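Local coordinates for protein malate dehydrogenase (Entamoeba histolytica, PDB 3I0P) that probably catalyses the reversible NAD-dependent oxidation of malate to oxaloacetate and binds NAD, with residues of both subunits reaching the cofactor, at residues A[15-20]-A[359-364]; A[54-59]-A[349-354]; A[122-127]-A[143-148]; A[253-258]-A[265-270]. One frame throughout, in Å; residues are numbered along the deposited sequence. Where two conformers were deposited one is given.

Contact 1: residues A[15-20]-A[359-364]; sequences KEFMYQ and YNVPLP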
# COMPACT_ATOMS: atom_id res chain seq x y z
N LYS A 15 -1.91 -28.43 15.62
CA LYS A 15 -2.96 -28.49 14.58
C LYS A 15 -4.18 -29.27 15.04
O LYS A 15 -5.29 -28.75 15.03
CB LYS A 15 -2.42 -29.22 13.35
CG LYS A 15 -2.13 -28.42 12.12
CD LYS A 15 -1.62 -29.36 11.04
CE LYS A 15 -2.02 -28.90 9.63
NZ LYS A 15 -0.92 -29.18 8.65
N GLU A 16 -3.95 -30.53 15.43
CA GLU A 16 -5.01 -31.45 15.84
C GLU A 16 -5.71 -30.98 17.10
O GLU A 16 -6.93 -31.10 17.22
CB GLU A 16 -4.43 -32.85 16.08
CG GLU A 16 -5.27 -33.76 17.00
CD GLU A 16 -6.44 -34.42 16.29
OE1 GLU A 16 -6.74 -34.05 15.13
OE2 GLU A 16 -7.07 -35.31 16.89
N PHE A 17 -4.93 -30.42 18.02
CA PHE A 17 -5.44 -30.00 19.33
C PHE A 17 -6.40 -28.85 19.17
O PHE A 17 -7.46 -28.83 19.77
CB PHE A 17 -4.28 -29.58 20.24
CG PHE A 17 -4.72 -29.01 21.55
CD1 PHE A 17 -5.20 -29.84 22.56
CD2 PHE A 17 -4.65 -27.64 21.79
CE1 PHE A 17 -5.61 -29.32 23.79
CE2 PHE A 17 -5.06 -27.09 23.01
CZ PHE A 17 -5.54 -27.94 24.02
N MET A 18 -6.01 -27.90 18.32
CA MET A 18 -6.78 -26.70 18.06
C MET A 18 -8.14 -27.09 17.48
O MET A 18 -9.18 -26.57 17.88
CB MET A 18 -6.00 -25.81 17.11
CG MET A 18 -5.92 -24.37 17.54
SD MET A 18 -4.35 -23.53 17.30
CE MET A 18 -3.84 -24.06 15.65
N TYR A 19 -8.12 -28.05 16.57
CA TYR A 19 -9.31 -28.53 15.89
C TYR A 19 -10.24 -29.31 16.83
O TYR A 19 -11.47 -29.18 16.73
CB TYR A 19 -8.86 -29.37 14.70
CG TYR A 19 -9.91 -30.23 14.03
CD1 TYR A 19 -10.88 -29.67 13.20
CD2 TYR A 19 -9.88 -31.61 14.17
CE1 TYR A 19 -11.83 -30.47 12.55
CE2 TYR A 19 -10.82 -32.43 13.54
CZ TYR A 19 -11.79 -31.85 12.73
OH TYR A 19 -12.71 -32.66 12.11
N GLN A 20 -9.68 -30.09 17.74
CA GLN A 20 -10.50 -30.83 18.71
C GLN A 20 -11.15 -29.88 19.72
O GLN A 20 -12.33 -30.02 20.02
CB GLN A 20 -9.72 -31.94 19.42
CG GLN A 20 -9.16 -33.05 18.51
CD GLN A 20 -10.21 -33.81 17.71
OE1 GLN A 20 -11.33 -34.06 18.18
NE2 GLN A 20 -9.84 -34.21 16.49
N TYR A 359 -11.94 -29.86 28.27
CA TYR A 359 -12.71 -30.42 27.15
C TYR A 359 -12.41 -31.88 26.81
O TYR A 359 -12.92 -32.42 25.81
CB TYR A 359 -12.60 -29.51 25.91
CG TYR A 359 -12.99 -28.10 26.25
CD1 TYR A 359 -14.33 -27.78 26.54
CD2 TYR A 359 -12.03 -27.10 26.36
CE1 TYR A 359 -14.69 -26.48 26.89
CE2 TYR A 359 -12.37 -25.80 26.71
CZ TYR A 359 -13.71 -25.50 26.98
OH TYR A 359 -14.04 -24.21 27.33
N ASN A 360 -11.61 -32.51 27.66
CA ASN A 360 -11.18 -33.89 27.47
C ASN A 360 -10.60 -34.09 26.07
O ASN A 360 -11.05 -34.94 25.30
CB ASN A 360 -12.33 -34.87 27.77
CG ASN A 360 -11.84 -36.31 27.92
OD1 ASN A 360 -10.94 -36.59 28.72
ND2 ASN A 360 -12.44 -37.22 27.16
N VAL A 361 -9.61 -33.26 25.75
CA VAL A 361 -8.88 -33.37 24.50
C VAL A 361 -7.46 -33.79 24.86
O VAL A 361 -6.71 -33.02 25.47
CB VAL A 361 -8.86 -32.03 23.73
CG1 VAL A 361 -8.03 -32.15 22.46
CG2 VAL A 361 -10.27 -31.59 23.40
N PRO A 362 -7.08 -35.03 24.50
CA PRO A 362 -5.80 -35.61 24.93
C PRO A 362 -4.58 -34.84 24.44
O PRO A 362 -4.58 -34.31 23.33
CB PRO A 362 -5.83 -37.02 24.32
CG PRO A 362 -7.27 -37.27 23.94
CD PRO A 362 -7.81 -35.92 23.58
N LEU A 363 -3.57 -34.77 25.29
CA LEU A 363 -2.31 -34.13 24.97
C LEU A 363 -1.18 -35.09 25.34
O LEU A 363 -1.32 -35.90 26.26
CB LEU A 363 -2.18 -32.84 25.77
CG LEU A 363 -1.67 -31.57 25.08
CD1 LEU A 363 -2.19 -31.44 23.66
CD2 LEU A 363 -2.11 -30.38 25.91
N PRO A 364 -0.05 -35.04 24.60
CA PRO A 364 1.03 -35.98 24.95
C PRO A 364 1.93 -35.51 26.12
O PRO A 364 3.04 -36.02 26.29
CB PRO A 364 1.83 -36.09 23.64
CG PRO A 364 1.64 -34.74 23.00
CD PRO A 364 0.21 -34.35 23.33

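Contact 2: residues A[54-59]-A[349-354]; sequences RFKTVY and INEMKE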
# COMPACT_ATOMS: atom_id res chain seq x y z
N ARG A 54 -2.22 -17.54 21.29
CA ARG A 54 -3.32 -16.61 21.41
C ARG A 54 -4.62 -17.38 21.30
O ARG A 54 -5.70 -16.80 21.33
CB ARG A 54 -3.20 -15.57 20.30
CG ARG A 54 -3.60 -14.16 20.68
CD ARG A 54 -3.00 -13.69 22.01
NE ARG A 54 -1.57 -13.41 21.92
CZ ARG A 54 -0.79 -13.23 22.98
NH1 ARG A 54 -1.31 -13.30 24.20
NH2 ARG A 54 0.51 -12.98 22.83
N PHE A 55 -4.52 -18.70 21.18
CA PHE A 55 -5.67 -19.56 20.98
C PHE A 55 -6.69 -19.38 22.09
O PHE A 55 -7.86 -19.09 21.83
CB PHE A 55 -5.22 -21.02 20.90
CG PHE A 55 -6.32 -21.99 20.58
CD1 PHE A 55 -7.14 -21.80 19.48
CD2 PHE A 55 -6.50 -23.12 21.37
CE1 PHE A 55 -8.15 -22.71 19.18
CE2 PHE A 55 -7.49 -24.03 21.09
CZ PHE A 55 -8.32 -23.84 19.98
N LYS A 56 -6.24 -19.52 23.34
CA LYS A 56 -7.13 -19.47 24.49
C LYS A 56 -7.83 -18.11 24.68
O LYS A 56 -9.07 -18.05 24.75
CB LYS A 56 -6.45 -19.89 25.78
CG LYS A 56 -7.46 -20.26 26.84
CD LYS A 56 -6.87 -20.40 28.23
CE LYS A 56 -7.98 -20.25 29.28
NZ LYS A 56 -8.37 -18.83 29.52
N THR A 57 -7.05 -17.03 24.78
CA THR A 57 -7.61 -15.73 25.15
C THR A 57 -8.34 -15.03 24.00
O THR A 57 -9.34 -14.35 24.24
CB THR A 57 -6.55 -14.78 25.71
OG1 THR A 57 -5.53 -14.56 24.73
CG2 THR A 57 -5.91 -15.36 26.98
N VAL A 58 -7.86 -15.18 22.77
CA VAL A 58 -8.43 -14.43 21.65
C VAL A 58 -9.57 -15.17 20.94
O VAL A 58 -10.40 -14.55 20.27
CB VAL A 58 -7.30 -13.92 20.68
CG1 VAL A 58 -7.86 -13.29 19.41
CG2 VAL A 58 -6.41 -12.94 21.41
N TYR A 59 -9.63 -16.48 21.13
CA TYR A 59 -10.67 -17.28 20.48
C TYR A 59 -11.56 -18.06 21.46
O TYR A 59 -12.77 -17.80 21.52
CB TYR A 59 -10.07 -18.17 19.38
CG TYR A 59 -9.34 -17.33 18.35
CD1 TYR A 59 -10.05 -16.59 17.39
CD2 TYR A 59 -7.94 -17.22 18.36
CE1 TYR A 59 -9.38 -15.79 16.47
CE2 TYR A 59 -7.28 -16.42 17.44
CZ TYR A 59 -8.00 -15.72 16.49
OH TYR A 59 -7.35 -14.93 15.57
N ILE A 349 1.83 -23.55 27.03
CA ILE A 349 1.76 -24.94 27.45
C ILE A 349 0.68 -25.11 28.51
O ILE A 349 -0.15 -26.02 28.43
CB ILE A 349 3.13 -25.45 27.99
CG1 ILE A 349 4.20 -25.39 26.89
CG2 ILE A 349 3.01 -26.86 28.56
CD1 ILE A 349 3.88 -26.22 25.65
N ASN A 350 0.69 -24.21 29.49
CA ASN A 350 -0.28 -24.25 30.59
C ASN A 350 -1.70 -23.92 30.14
O ASN A 350 -2.66 -24.55 30.61
CB ASN A 350 0.21 -23.37 31.76
CG ASN A 350 1.48 -23.93 32.40
OD1 ASN A 350 1.67 -25.14 32.47
ND2 ASN A 350 2.36 -23.04 32.84
N GLU A 351 -1.83 -22.98 29.21
CA GLU A 351 -3.13 -22.75 28.58
C GLU A 351 -3.66 -24.00 27.88
O GLU A 351 -4.85 -24.32 27.99
CB GLU A 351 -3.07 -21.58 27.60
CG GLU A 351 -3.03 -20.22 28.24
CD GLU A 351 -2.78 -19.12 27.23
OE1 GLU A 351 -2.59 -19.44 26.04
OE2 GLU A 351 -2.78 -17.93 27.61
N MET A 352 -2.77 -24.71 27.17
CA MET A 352 -3.16 -25.92 26.43
C MET A 352 -3.61 -27.03 27.38
O MET A 352 -4.66 -27.65 27.17
CB MET A 352 -2.02 -26.42 25.53
CG MET A 352 -1.72 -25.51 24.35
SD MET A 352 -0.25 -25.98 23.39
CE MET A 352 -0.78 -27.49 22.59
N LYS A 353 -2.81 -27.26 28.43
CA LYS A 353 -3.14 -28.22 29.48
C LYS A 353 -4.53 -27.95 30.07
O LYS A 353 -5.33 -28.87 30.23
CB LYS A 353 -2.08 -28.20 30.59
CG LYS A 353 -0.86 -29.07 30.32
CD LYS A 353 0.29 -28.66 31.23
CE LYS A 353 1.13 -29.86 31.65
NZ LYS A 353 0.30 -30.87 32.38
N GLU A 354 -4.80 -26.68 30.37
CA GLU A 354 -6.10 -26.29 30.91
C GLU A 354 -7.26 -26.64 29.97
O GLU A 354 -8.25 -27.22 30.41
CB GLU A 354 -6.10 -24.80 31.27
CG GLU A 354 -7.17 -24.43 32.29
CD GLU A 354 -7.30 -22.91 32.50
OE1 GLU A 354 -6.67 -22.12 31.74
OE2 GLU A 354 -8.04 -22.52 33.43
O HOH W 1 -3.74 -20.36 23.75
O HOH W 2 -9.92 -20.22 32.04
O HOH W 3 -5.03 -17.95 29.73
O HOH W 4 -3.97 -17.38 24.75

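Contact 3: residues A[122-127]-A[143-148]; sequences THFGIA and CGTNAR. With NAD (nicotinamide-adenine-dinucleotide), chain B.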
# COMPACT_ATOMS: atom_id res chain seq x y z
N THR A 122 -15.18 -11.01 12.87
CA THR A 122 -14.30 -10.95 14.03
C THR A 122 -12.85 -11.12 13.59
O THR A 122 -12.58 -11.22 12.39
CB THR A 122 -14.68 -12.01 15.09
OG1 THR A 122 -14.67 -13.32 14.50
CG2 THR A 122 -16.07 -11.73 15.68
N HIS A 123 -11.94 -11.14 14.57
CA HIS A 123 -10.50 -11.26 14.32
C HIS A 123 -10.19 -12.39 13.34
O HIS A 123 -10.70 -13.52 13.47
CB HIS A 123 -9.76 -11.49 15.63
CG HIS A 123 -8.32 -11.09 15.58
ND1 HIS A 123 -7.31 -12.00 15.34
CD2 HIS A 123 -7.72 -9.89 15.73
CE1 HIS A 123 -6.15 -11.37 15.35
NE2 HIS A 123 -6.37 -10.09 15.58
N PHE A 124 -9.37 -12.09 12.34
CA PHE A 124 -9.14 -13.05 11.26
C PHE A 124 -7.69 -13.54 11.18
O PHE A 124 -7.27 -14.10 10.16
CB PHE A 124 -9.72 -12.54 9.92
CG PHE A 124 -8.83 -11.61 9.13
CD1 PHE A 124 -9.22 -11.20 7.86
CD2 PHE A 124 -7.61 -11.15 9.63
CE1 PHE A 124 -8.41 -10.36 7.09
CE2 PHE A 124 -6.79 -10.31 8.86
CZ PHE A 124 -7.20 -9.91 7.59
N GLY A 125 -6.94 -13.35 12.27
CA GLY A 125 -5.57 -13.83 12.36
C GLY A 125 -4.65 -13.09 11.41
O GLY A 125 -4.74 -11.88 11.27
N ILE A 126 -3.77 -13.82 10.75
CA ILE A 126 -2.80 -13.19 9.86
C ILE A 126 -3.38 -12.79 8.50
O ILE A 126 -4.01 -13.61 7.82
CB ILE A 126 -1.50 -14.02 9.70
CG1 ILE A 126 -1.80 -15.47 9.31
CG2 ILE A 126 -0.69 -13.94 10.96
CD1 ILE A 126 -0.62 -16.15 8.64
N ALA A 127 -3.17 -11.54 8.10
CA ALA A 127 -3.71 -11.08 6.82
C ALA A 127 -3.11 -11.90 5.69
O ALA A 127 -3.80 -12.27 4.73
CB ALA A 127 -3.45 -9.59 6.62
N CYS A 143 -5.42 -8.00 0.47
CA CYS A 143 -6.44 -8.08 1.49
C CYS A 143 -6.04 -7.31 2.73
O CYS A 143 -4.89 -6.88 2.85
CB CYS A 143 -6.76 -9.55 1.81
SG CYS A 143 -5.70 -10.33 3.02
N GLY A 144 -6.99 -7.11 3.64
CA GLY A 144 -6.77 -6.35 4.86
C GLY A 144 -7.98 -6.37 5.77
O GLY A 144 -9.03 -6.93 5.42
N THR A 145 -7.84 -5.76 6.94
CA THR A 145 -8.88 -5.74 7.95
C THR A 145 -8.72 -4.47 8.74
O THR A 145 -7.61 -3.96 8.85
CB THR A 145 -8.79 -6.99 8.90
OG1 THR A 145 -9.92 -7.01 9.79
CG2 THR A 145 -7.51 -6.98 9.73
N ASN A 146 -9.81 -3.93 9.28
CA ASN A 146 -9.65 -2.91 10.31
C ASN A 146 -9.60 -3.57 11.69
O ASN A 146 -9.79 -4.79 11.80
CB ASN A 146 -10.69 -1.77 10.22
CG ASN A 146 -12.15 -2.24 10.28
OD1 ASN A 146 -12.46 -3.43 10.47
ND2 ASN A 146 -13.06 -1.28 10.13
N ALA A 147 -9.29 -2.79 12.72
CA ALA A 147 -9.16 -3.29 14.08
C ALA A 147 -9.46 -2.16 15.05
O ALA A 147 -9.58 -1.01 14.62
CB ALA A 147 -7.76 -3.84 14.30
N ARG A 148 -9.59 -2.46 16.34
CA ARG A 148 -9.87 -1.44 17.35
C ARG A 148 -8.78 -0.36 17.38
O ARG A 148 -7.61 -0.64 17.14
CB ARG A 148 -10.05 -2.06 18.74
CG ARG A 148 -8.77 -2.51 19.42
CD ARG A 148 -9.05 -3.06 20.82
NE ARG A 148 -9.41 -2.01 21.77
CZ ARG A 148 -9.53 -2.19 23.09
NH1 ARG A 148 -9.32 -3.40 23.63
NH2 ARG A 148 -9.86 -1.17 23.88
PA NAD B . 6.50 -7.31 10.38
O1A NAD B . 6.90 -8.57 11.10
O2A NAD B . 7.11 -6.02 10.81
O5B NAD B . 6.83 -7.57 8.82
C5B NAD B . 6.36 -8.77 8.18
C4B NAD B . 6.46 -8.69 6.65
O4B NAD B . 7.64 -8.02 6.22
C3B NAD B . 6.53 -10.06 6.00
O3B NAD B . 5.91 -9.98 4.71
C2B NAD B . 8.01 -10.32 5.86
O2B NAD B . 8.29 -11.22 4.79
C1B NAD B . 8.52 -8.93 5.54
N9A NAD B . 9.94 -8.67 5.95
C8A NAD B . 10.43 -8.68 7.20
N7A NAD B . 11.74 -8.36 7.14
C5A NAD B . 12.06 -8.14 5.84
C6A NAD B . 13.24 -7.79 5.17
N6A NAD B . 14.40 -7.60 5.83
N1A NAD B . 13.22 -7.65 3.82
C2A NAD B . 12.09 -7.85 3.13
N3A NAD B . 10.95 -8.18 3.75
C4A NAD B . 10.91 -8.34 5.10
O3 NAD B . 4.88 -7.16 10.32
PN NAD B . 3.84 -6.84 11.53
O1N NAD B . 3.23 -5.49 11.24
O2N NAD B . 4.49 -7.11 12.87
O5D NAD B . 2.70 -7.94 11.34
C5D NAD B . 2.87 -9.28 11.82
C4D NAD B . 1.58 -10.07 11.66
O4D NAD B . 0.54 -9.51 12.47
C3D NAD B . 1.07 -10.06 10.23
O3D NAD B . 0.91 -11.43 9.81
C2D NAD B . -0.25 -9.29 10.27
O2D NAD B . -1.28 -9.77 9.39
C1D NAD B . -0.68 -9.49 11.71
N1N NAD B . -1.61 -8.46 12.16
C2N NAD B . -2.92 -8.77 12.23
C3N NAD B . -3.85 -7.82 12.65
C7N NAD B . -5.31 -8.14 12.74
O7N NAD B . -6.09 -7.28 13.12
N7N NAD B . -5.73 -9.36 12.40
C4N NAD B . -3.40 -6.54 13.00
C5N NAD B . -2.04 -6.24 12.91
C6N NAD B . -1.15 -7.23 12.48
O HOH W 5 -8.86 -8.97 12.18

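Contact 4: residues A[253-258]-A[265-270]; sequences FVEIMS and NFLNHI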
# COMPACT_ATOMS: atom_id res chain seq x y z
N PHE A 253 -6.62 3.98 4.10
CA PHE A 253 -6.95 3.18 2.93
C PHE A 253 -7.52 1.84 3.37
O PHE A 253 -8.63 1.47 2.99
CB PHE A 253 -5.71 2.99 2.04
CG PHE A 253 -5.84 1.90 1.00
CD1 PHE A 253 -6.77 2.00 -0.03
CD2 PHE A 253 -5.01 0.78 1.04
CE1 PHE A 253 -6.88 0.99 -0.99
CE2 PHE A 253 -5.11 -0.24 0.08
CZ PHE A 253 -6.04 -0.13 -0.94
N VAL A 254 -6.77 1.14 4.21
CA VAL A 254 -7.21 -0.15 4.73
C VAL A 254 -8.58 -0.05 5.41
O VAL A 254 -9.49 -0.84 5.12
CB VAL A 254 -6.16 -0.76 5.67
CG1 VAL A 254 -6.75 -1.94 6.44
CG2 VAL A 254 -4.94 -1.18 4.87
N GLU A 255 -8.73 0.96 6.27
CA GLU A 255 -9.97 1.21 6.99
C GLU A 255 -11.17 1.37 6.06
O GLU A 255 -12.22 0.74 6.28
CB GLU A 255 -9.80 2.46 7.85
CG GLU A 255 -10.95 2.73 8.81
CD GLU A 255 -10.90 1.86 10.05
OE1 GLU A 255 -11.98 1.45 10.52
OE2 GLU A 255 -9.79 1.57 10.55
N ILE A 256 -11.02 2.22 5.04
CA ILE A 256 -12.10 2.50 4.09
C ILE A 256 -12.47 1.26 3.30
O ILE A 256 -13.64 0.93 3.17
CB ILE A 256 -11.72 3.64 3.14
CG1 ILE A 256 -11.66 4.96 3.91
CG2 ILE A 256 -12.70 3.73 1.98
CD1 ILE A 256 -10.99 6.06 3.14
N MET A 257 -11.46 0.55 2.80
CA MET A 257 -11.67 -0.70 2.07
C MET A 257 -12.36 -1.74 2.94
O MET A 257 -13.16 -2.54 2.45
CB MET A 257 -10.33 -1.27 1.56
CG MET A 257 -9.58 -0.39 0.58
SD MET A 257 -10.38 -0.32 -1.02
CE MET A 257 -9.67 -1.74 -1.84
N SER A 258 -12.05 -1.74 4.24
CA SER A 258 -12.58 -2.75 5.17
C SER A 258 -13.99 -2.42 5.64
O SER A 258 -14.79 -3.33 5.79
CB SER A 258 -11.65 -2.96 6.36
OG SER A 258 -10.37 -3.35 5.90
N ASN A 265 -18.39 -1.49 11.24
CA ASN A 265 -17.86 -0.54 12.22
C ASN A 265 -16.49 -0.03 11.80
O ASN A 265 -15.66 -0.79 11.27
CB ASN A 265 -17.76 -1.19 13.60
CG ASN A 265 -19.10 -1.68 14.13
OD1 ASN A 265 -20.14 -1.05 13.91
ND2 ASN A 265 -19.09 -2.81 14.81
N PHE A 266 -16.26 1.26 12.02
CA PHE A 266 -14.97 1.87 11.68
C PHE A 266 -14.42 2.67 12.86
O PHE A 266 -15.19 3.18 13.68
CB PHE A 266 -15.10 2.76 10.43
CG PHE A 266 -16.20 3.78 10.52
CD1 PHE A 266 -17.48 3.48 10.06
CD2 PHE A 266 -15.97 5.03 11.08
CE1 PHE A 266 -18.52 4.42 10.15
CE2 PHE A 266 -16.99 5.98 11.16
CZ PHE A 266 -18.27 5.67 10.70
N LEU A 267 -13.09 2.74 12.94
CA LEU A 267 -12.40 3.55 13.95
C LEU A 267 -12.90 3.27 15.37
O LEU A 267 -13.10 2.12 15.75
CB LEU A 267 -12.50 5.05 13.59
CG LEU A 267 -12.10 5.47 12.17
CD1 LEU A 267 -12.65 6.85 11.84
CD2 LEU A 267 -10.60 5.43 11.94
N ASN A 268 -13.11 4.33 16.15
CA ASN A 268 -13.63 4.26 17.53
C ASN A 268 -14.91 3.43 17.72
O ASN A 268 -15.17 2.95 18.82
CB ASN A 268 -13.81 5.67 18.12
CG ASN A 268 -14.88 6.49 17.38
OD1 ASN A 268 -14.86 6.62 16.15
ND2 ASN A 268 -15.81 7.05 18.14
N HIS A 269 -15.71 3.27 16.67
CA HIS A 269 -16.97 2.51 16.77
C HIS A 269 -16.77 1.03 17.04
O HIS A 269 -17.67 0.38 17.57
CB HIS A 269 -17.84 2.70 15.53
CG HIS A 269 -18.23 4.12 15.27
ND1 HIS A 269 -19.38 4.68 15.78
CD2 HIS A 269 -17.62 5.09 14.55
CE1 HIS A 269 -19.46 5.94 15.38
NE2 HIS A 269 -18.41 6.21 14.64
N ILE A 270 -15.62 0.47 16.68
CA ILE A 270 -15.37 -0.94 16.96
C ILE A 270 -15.43 -1.20 18.47
O ILE A 270 -16.25 -2.01 18.93
CB ILE A 270 -14.04 -1.46 16.32
CG1 ILE A 270 -14.13 -1.40 14.79
CG2 ILE A 270 -13.77 -2.89 16.76
CD1 ILE A 270 -12.80 -1.42 14.06

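Contact 1: residues A[15-20]-A[359-364]
Q20 N donates a hydrogen bond to E16 O at 3.0 Å within helix 11-24, and Q20 CB faces V361. That CB sits 3.5 Å from V361 CG1, and V361 CG2 lies a little farther off beside it, so the valine straddles the root of the glutamine with both branches. The rest of Q20 bends at CB-CG and leads away from the tail, back along its own helix toward E16. One turn earlier, F17 swings its ring out with CG opposite the backbone N (chi1 174°). Its CD1 atom does most of the touching, 3.7 Å from V361 CG1 and 3.6 Å from L363 CD1; both methyls reach the ring obliquely. This is where the two ends of the chain come together: helix 11-24 near the N terminus lies against the C-terminal tail that leaves helix 346-359. N360 makes the exit with positive phi (52°), after which V361 to L363 are extended and lie against helix 11-24. V361 O is held by the hydroxyl of S356, which ties the tail back to the helix it has just left. F17 also packs on M352 and L355 of that helix, while L363 covers M352 and S356.

Contact 2: residues A[54-59]-A[349-354]
Helix segments 55-59 and 349-354 approach to 10.5 Å between axes at 72°, with the CA atoms of K56 and E351 the nearest pair. The E351 side chain, extended beyond CG, reaches over, and its CG lies 3.8 Å from K56 CD, so the aliphatic parts of the two side chains pass each other at a slant. The carboxylate sits opposite the first turn of the helix that starts at 55, with R54 at the N-cap. Two waters fill in between: one accepts from K56 N at 2.7 Å and another from T57 N at 3.1 Å, and each can donate to E351 OE1, though other acceptors compete. Helix 55-64 and the C-terminal helix 346-359 are joined at the surface by this packing and water-mediated bonds, with no direct hydrogen bond between these segments. An acid facing an N-terminal turn is probably favoured by the helix end. T57 adds its CG2, 4.1 Å from E351 OE2 and at about a right angle to that chain. K56 keeps on past E351, and its CE comes 3.4 Å from E354 OE1. Its NZ stays 4.3 Å from E354 OE1, while forming a salt bridge with D61 on its own helix.

Contact 3: residues A[122-127]-A[143-148]
A single water ties both segments to the cofactor beside the place where F124 meets T145: it accepts from F124 N at 3.2 Å, donates to T145 OG1 at 3.3 Å and accepts from the nicotinamide N7N at 3.2 Å. Beside this water, T145 CB stands over one face of the F124 ring, 3.9 Å from the centroid and offset toward the rim, a CH-pi contact. T145 CG2 touches F124 CE2 on the same ring. The phenyl is brought there by a chi1 of 85°, which puts CG between the backbone N and the carbonyl carbon; H284 and Y130 stack on it as well. T145 OG1 also bonds to H284. The two segments belong to a beta-alpha-beta crossover: strand 113-121 leads through the 122-127 loop and helix 127-136 into the parallel strand 139-145, with strand 282-290 lying between the two. The loop reads the nicotinamide end of NAD with its backbone. NAD N7N donates to G125 O at 2.9 Å, and A127 N donates to O2D of the nicotinamide ribose at 2.9 Å (164°). H123 turns one ring face to N7N. Earlier in strand 139-145, C143 SG packs on A127 CB of the loop at 4.3 Å.

Contact 4: residues A[253-258]-A[265-270]
The carboxylate of E255 is approached from above its plane by the backbone of L267: L267 N donates to E255 OE1 at 3.0 Å with an N-H...O angle of 158°, the N lying 58° out of the plane. L267 CD2 packs obliquely on the same group, 4.1 Å from E255 CD. The other flat group of note is the H269 imidazole, which has F266 O in its plane at the edge. E255 gets across by leaving its helix with CG opposite the backbone N and then bending at chi2 (78°). E255 OE1 accepts a second bond from N146 ND2, and E255 OE2 accepts one from N164 ND2, so the buried acid has three N-H groups around it, which probably favours the charged form. F266 CB lies 3.4 Å from E255 OE1, but its ring turns off. F266 to H269 form a type II' beta turn, closed by H269 N to F266 O at 3.0 Å, with L267 taking the positive phi. The acid thus holds the turn that leads into helix 269-277 against helix 244-259. M257 and I270 lean on strand 282-290 of the central sheet, while F266 and L267 pack on N303 and T310 of the second subunit.

How the contacts relate
Starting from the N terminus, the chain leaves contact 1 at 15-20 and contact 2 at 54-59 open until the very end, where helix 346-359 and the tail close them in turn, contact 2 inside contact 1. Within both, contact 3 spans one crossover of the central sheet, and contact 4 follows it in series, a short connection between helices 244-259 and 269-277. None of the loops cross. M18 against F55 packs contacts 1 and 2 into one helical layer that unites the chain ends. A probable hydrogen bond from Y59 to H123 leads on to the NAD site of contact 3, and N146 bonded to N265 O carries it to contact 4 and the subunit interface.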